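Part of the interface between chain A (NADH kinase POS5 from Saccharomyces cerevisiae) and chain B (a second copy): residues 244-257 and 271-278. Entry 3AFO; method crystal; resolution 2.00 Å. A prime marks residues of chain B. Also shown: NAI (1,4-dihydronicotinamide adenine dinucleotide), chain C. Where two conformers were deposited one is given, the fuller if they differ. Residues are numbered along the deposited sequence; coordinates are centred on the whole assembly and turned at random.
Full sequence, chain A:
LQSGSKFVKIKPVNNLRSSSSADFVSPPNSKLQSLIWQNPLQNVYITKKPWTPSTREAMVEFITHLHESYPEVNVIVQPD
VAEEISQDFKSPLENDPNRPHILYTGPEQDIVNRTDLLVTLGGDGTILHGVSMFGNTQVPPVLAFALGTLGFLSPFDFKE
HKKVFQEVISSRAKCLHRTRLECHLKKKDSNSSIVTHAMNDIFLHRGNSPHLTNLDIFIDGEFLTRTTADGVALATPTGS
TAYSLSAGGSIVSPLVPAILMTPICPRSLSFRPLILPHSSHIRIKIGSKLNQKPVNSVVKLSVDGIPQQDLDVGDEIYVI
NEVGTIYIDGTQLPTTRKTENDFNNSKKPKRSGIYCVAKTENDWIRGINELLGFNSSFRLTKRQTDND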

# COMPACT_ATOMS: atom_id res chain seq x y z
N SER A 244 -1.88 9.11 10.45
CA SER A 244 -2.39 7.84 9.95
C SER A 244 -2.36 7.79 8.41
O SER A 244 -2.02 6.75 7.83
CB SER A 244 -3.81 7.60 10.47
OG SER A 244 -4.33 6.39 9.98
N LEU A 245 -2.70 8.91 7.76
CA LEU A 245 -2.65 9.02 6.29
C LEU A 245 -1.23 8.81 5.77
O LEU A 245 -1.01 8.04 4.83
CB LEU A 245 -3.17 10.39 5.82
CG LEU A 245 -3.54 10.48 4.33
CD1 LEU A 245 -4.79 9.65 4.05
CD2 LEU A 245 -3.75 11.91 3.89
N SER A 246 -0.28 9.49 6.39
CA SER A 246 1.13 9.36 6.02
C SER A 246 1.62 7.92 6.14
O SER A 246 2.48 7.49 5.38
CB SER A 246 1.98 10.25 6.92
OG SER A 246 1.53 11.59 6.82
N ALA A 247 1.09 7.20 7.12
CA ALA A 247 1.44 5.81 7.38
C ALA A 247 0.62 4.81 6.52
O ALA A 247 0.70 3.60 6.73
CB ALA A 247 1.27 5.52 8.89
N GLY A 248 -0.16 5.32 5.57
CA GLY A 248 -0.88 4.45 4.61
C GLY A 248 -2.34 4.17 4.95
O GLY A 248 -2.97 3.33 4.30
N GLY A 249 -2.89 4.86 5.94
CA GLY A 249 -4.29 4.65 6.35
C GLY A 249 -5.32 5.17 5.36
O GLY A 249 -5.01 5.97 4.47
N SER A 250 -6.56 4.69 5.51
CA SER A 250 -7.69 5.14 4.71
C SER A 250 -8.20 6.50 5.19
O SER A 250 -7.98 6.89 6.34
CB SER A 250 -8.83 4.11 4.75
OG SER A 250 -8.43 2.88 4.15
N ILE A 251 -8.85 7.21 4.28
CA ILE A 251 -9.44 8.51 4.58
C ILE A 251 -10.85 8.25 5.09
O ILE A 251 -11.65 7.62 4.41
CB ILE A 251 -9.48 9.43 3.31
CG1 ILE A 251 -8.04 9.78 2.88
CG2 ILE A 251 -10.35 10.69 3.56
CD1 ILE A 251 -7.95 10.59 1.58
N VAL A 252 -11.11 8.68 6.32
CA VAL A 252 -12.36 8.34 6.98
C VAL A 252 -13.15 9.61 7.23
O VAL A 252 -12.65 10.55 7.86
CB VAL A 252 -12.09 7.60 8.31
CG1 VAL A 252 -13.41 7.19 8.97
CG2 VAL A 252 -11.21 6.36 8.06
N SER A 253 -14.37 9.66 6.73
CA SER A 253 -15.25 10.79 6.96
C SER A 253 -15.46 11.04 8.47
O SER A 253 -15.70 10.09 9.23
CB SER A 253 -16.60 10.58 6.29
OG SER A 253 -17.61 11.35 6.94
N PRO A 254 -15.41 12.32 8.90
CA PRO A 254 -15.58 12.63 10.33
C PRO A 254 -16.98 12.32 10.85
O PRO A 254 -17.23 12.45 12.05
CB PRO A 254 -15.29 14.14 10.41
CG PRO A 254 -15.58 14.64 9.01
CD PRO A 254 -15.09 13.53 8.11
N LEU A 255 -17.89 11.91 9.96
CA LEU A 255 -19.22 11.44 10.40
C LEU A 255 -19.28 9.95 10.74
O LEU A 255 -20.30 9.47 11.23
CB LEU A 255 -20.28 11.78 9.34
CG LEU A 255 -20.53 13.25 9.03
CD1 LEU A 255 -21.59 13.36 7.92
CD2 LEU A 255 -20.95 14.01 10.29
N VAL A 256 -18.20 9.22 10.46
CA VAL A 256 -18.15 7.78 10.75
C VAL A 256 -17.73 7.62 12.20
O VAL A 256 -16.74 8.22 12.62
CB VAL A 256 -17.13 7.04 9.82
CG1 VAL A 256 -16.94 5.58 10.25
CG2 VAL A 256 -17.58 7.11 8.36
N PRO A 257 -18.49 6.82 12.99
CA PRO A 257 -18.00 6.51 14.33
C PRO A 257 -17.04 5.32 14.28
O PRO A 257 -17.47 4.19 14.06
CB PRO A 257 -19.28 6.15 15.11
CG PRO A 257 -20.40 6.08 14.12
CD PRO A 257 -19.81 6.21 12.74
PA NAI C . 2.92 19.60 12.75
O1A NAI C . 2.91 20.95 12.10
O2A NAI C . 4.39 19.01 13.08
O5B NAI C . 2.28 18.50 11.85
C5B NAI C . 1.12 18.81 11.24
C4B NAI C . 1.24 18.53 9.79
O4B NAI C . 0.12 17.62 9.64
C3B NAI C . 0.81 19.89 9.24
O3B NAI C . 1.10 19.95 7.84
C2B NAI C . -0.69 19.84 9.49
O2B NAI C . -1.41 20.67 8.59
C1B NAI C . -1.02 18.39 9.18
N9A NAI C . -2.23 17.93 9.92
C8A NAI C . -2.42 17.92 11.25
N7A NAI C . -3.64 17.44 11.51
C5A NAI C . -4.22 17.12 10.35
C6A NAI C . -5.46 16.58 9.99
N6A NAI C . -6.39 16.24 10.90
N1A NAI C . -5.71 16.40 8.68
C2A NAI C . -4.83 16.71 7.74
N3A NAI C . -3.64 17.23 8.06
C4A NAI C . -3.32 17.44 9.34
O3 NAI C . 2.15 19.58 14.22
PN NAI C . 0.64 20.10 14.43
O1N NAI C . 0.25 21.00 13.29
O2N NAI C . 0.59 20.51 15.85
O5D NAI C . -0.31 18.78 14.27
C5D NAI C . -0.08 17.63 15.06
C4D NAI C . -0.27 16.38 14.21
O4D NAI C . 0.95 16.20 13.46
C3D NAI C . -0.35 15.10 15.03
O3D NAI C . -1.67 14.89 15.53
C2D NAI C . 0.03 14.05 13.96
O2D NAI C . -1.16 13.48 13.39
C1D NAI C . 0.77 14.90 12.89
N1N NAI C . 2.07 14.27 12.63
C2N NAI C . 2.29 13.75 11.36
C3N NAI C . 3.48 13.11 11.04
C7N NAI C . 3.66 12.57 9.60
O7N NAI C . 4.70 12.04 9.23
N7N NAI C . 2.63 12.74 8.81
C4N NAI C . 4.48 13.00 12.02
C5N NAI C . 4.27 13.52 13.32
C6N NAI C . 3.07 14.15 13.64
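Chain B, residues 271-278: FRPLILPH

Arg272′ reaches back from chain B to the loop that follows a chain A helix, its NH1 donating to two carbonyls at once, Leu245 O at 2.8 Å and Gly249 O at 2.9 Å, both lying at the edge of the guanidinium near its plane. The side chain folds to get there (chi1 t, chi2 p, chi3 p, chi4 87°), with CA-to-CB pointing toward chain A. The acceptors are a carbonyl of the helix and one of the loop after it, which contains two glycines. Gly248, at phi/psi 98/9, adopts angles that call for glycine, and a CB on Gly249 would clash with Ser244 OG; Gly248 N donates to Leu245 O (2.9 Å) and Gly249 N to Ser244 O (2.8 Å). Water 1 accepts from Arg272′ NH2 (3.0 Å) and lies 3.3 Å from Ser246 O.

Beyond the turn both chains are extended and run in the same direction, forming two successive parallel bridges in which Ile251 pairs with Leu274′ (CA to CA 5.0 Å) and Val252 with Ile275′ (CA to CA 4.6 Å). Three backbone hydrogen bonds alternate between the chains: Ile251 N to Pro273′ O at 3.1 Å, Ile275′ N to Ile251 O at 2.9 Å, and Ser253 N to Ile275′ O at 3.0 Å. Leu274′ CA also approaches Ile251 O, at 3.5 Å, in a CA-H...O contact. On one face of the sheet Ile251 CB packs on Leu274′ CD2 (3.7 Å); on the other, Val252 CG2 meets Ile275′ CG1 (3.7 Å).

Chain A then leaves the strand in a type I turn, Ser253 to Val256, closed by Val256 N to Ser253 O (2.9 Å). Pro277′ lies against this turn, its CG 3.7 Å from Leu255 CB and 3.4 Å from Ser253 OG, while Val256 CG2 comes within 3.5 Å of Leu276′ C. The two stretches together bury 624 Å².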

# COMPACT_ATOMS: atom_id res chain seq x y z
N PHE B 271 -5.69 7.75 -5.27
CA PHE B 271 -7.04 7.29 -4.89
C PHE B 271 -6.91 6.38 -3.65
O PHE B 271 -7.03 5.15 -3.73
CB PHE B 271 -7.77 6.60 -6.06
CG PHE B 271 -9.28 6.40 -5.84
CD1 PHE B 271 -10.15 6.42 -6.93
CD2 PHE B 271 -9.82 6.22 -4.56
CE1 PHE B 271 -11.53 6.24 -6.76
CE2 PHE B 271 -11.20 6.04 -4.38
CZ PHE B 271 -12.06 6.05 -5.48
N ARG B 272 -6.65 7.00 -2.50
CA ARG B 272 -6.62 6.31 -1.22
C ARG B 272 -8.03 5.80 -0.93
O ARG B 272 -9.01 6.52 -1.20
CB ARG B 272 -6.10 7.27 -0.13
CG ARG B 272 -5.77 6.64 1.22
CD ARG B 272 -4.58 5.67 1.14
NE ARG B 272 -3.32 6.31 0.77
CZ ARG B 272 -2.47 6.87 1.64
NH1 ARG B 272 -2.75 6.90 2.94
NH2 ARG B 272 -1.35 7.43 1.20
N PRO B 273 -8.17 4.56 -0.42
CA PRO B 273 -9.52 4.06 -0.15
C PRO B 273 -10.29 4.96 0.85
O PRO B 273 -9.67 5.57 1.73
CB PRO B 273 -9.27 2.67 0.47
CG PRO B 273 -7.91 2.25 -0.07
CD PRO B 273 -7.12 3.54 -0.17
N LEU B 274 -11.61 5.07 0.66
CA LEU B 274 -12.44 5.92 1.50
C LEU B 274 -13.34 5.11 2.42
O LEU B 274 -13.82 4.04 2.04
CB LEU B 274 -13.33 6.83 0.62
CG LEU B 274 -12.65 7.77 -0.37
CD1 LEU B 274 -13.66 8.72 -1.00
CD2 LEU B 274 -11.54 8.58 0.33
N ILE B 275 -13.57 5.65 3.62
CA ILE B 275 -14.58 5.11 4.53
C ILE B 275 -15.66 6.17 4.71
O ILE B 275 -15.40 7.25 5.25
CB ILE B 275 -13.99 4.71 5.92
CG1 ILE B 275 -12.74 3.82 5.78
CG2 ILE B 275 -15.06 4.02 6.75
CD1 ILE B 275 -13.01 2.42 5.27
N LEU B 276 -16.85 5.86 4.24
CA LEU B 276 -17.96 6.82 4.15
C LEU B 276 -19.04 6.54 5.19
O LEU B 276 -19.16 5.41 5.67
CB LEU B 276 -18.57 6.76 2.75
CG LEU B 276 -17.59 7.03 1.61
CD1 LEU B 276 -18.33 6.89 0.30
CD2 LEU B 276 -16.95 8.43 1.75
N PRO B 277 -19.85 7.57 5.55
CA PRO B 277 -20.92 7.35 6.52
C PRO B 277 -21.95 6.32 6.04
O PRO B 277 -22.23 6.22 4.84
CB PRO B 277 -21.57 8.74 6.64
CG PRO B 277 -20.50 9.69 6.29
CD PRO B 277 -19.70 9.00 5.21
N HIS B 278 -22.48 5.58 7.01
CA HIS B 278 -23.56 4.60 6.83
C HIS B 278 -24.72 5.15 6.00
O HIS B 278 -25.28 4.45 5.15
CB HIS B 278 -24.05 4.17 8.23
CG HIS B 278 -25.14 3.14 8.21
ND1 HIS B 278 -26.46 3.45 7.96
CD2 HIS B 278 -25.11 1.81 8.45
CE1 HIS B 278 -27.19 2.35 8.02
NE2 HIS B 278 -26.40 1.34 8.32
O HOH W 1 1.27 8.28 2.45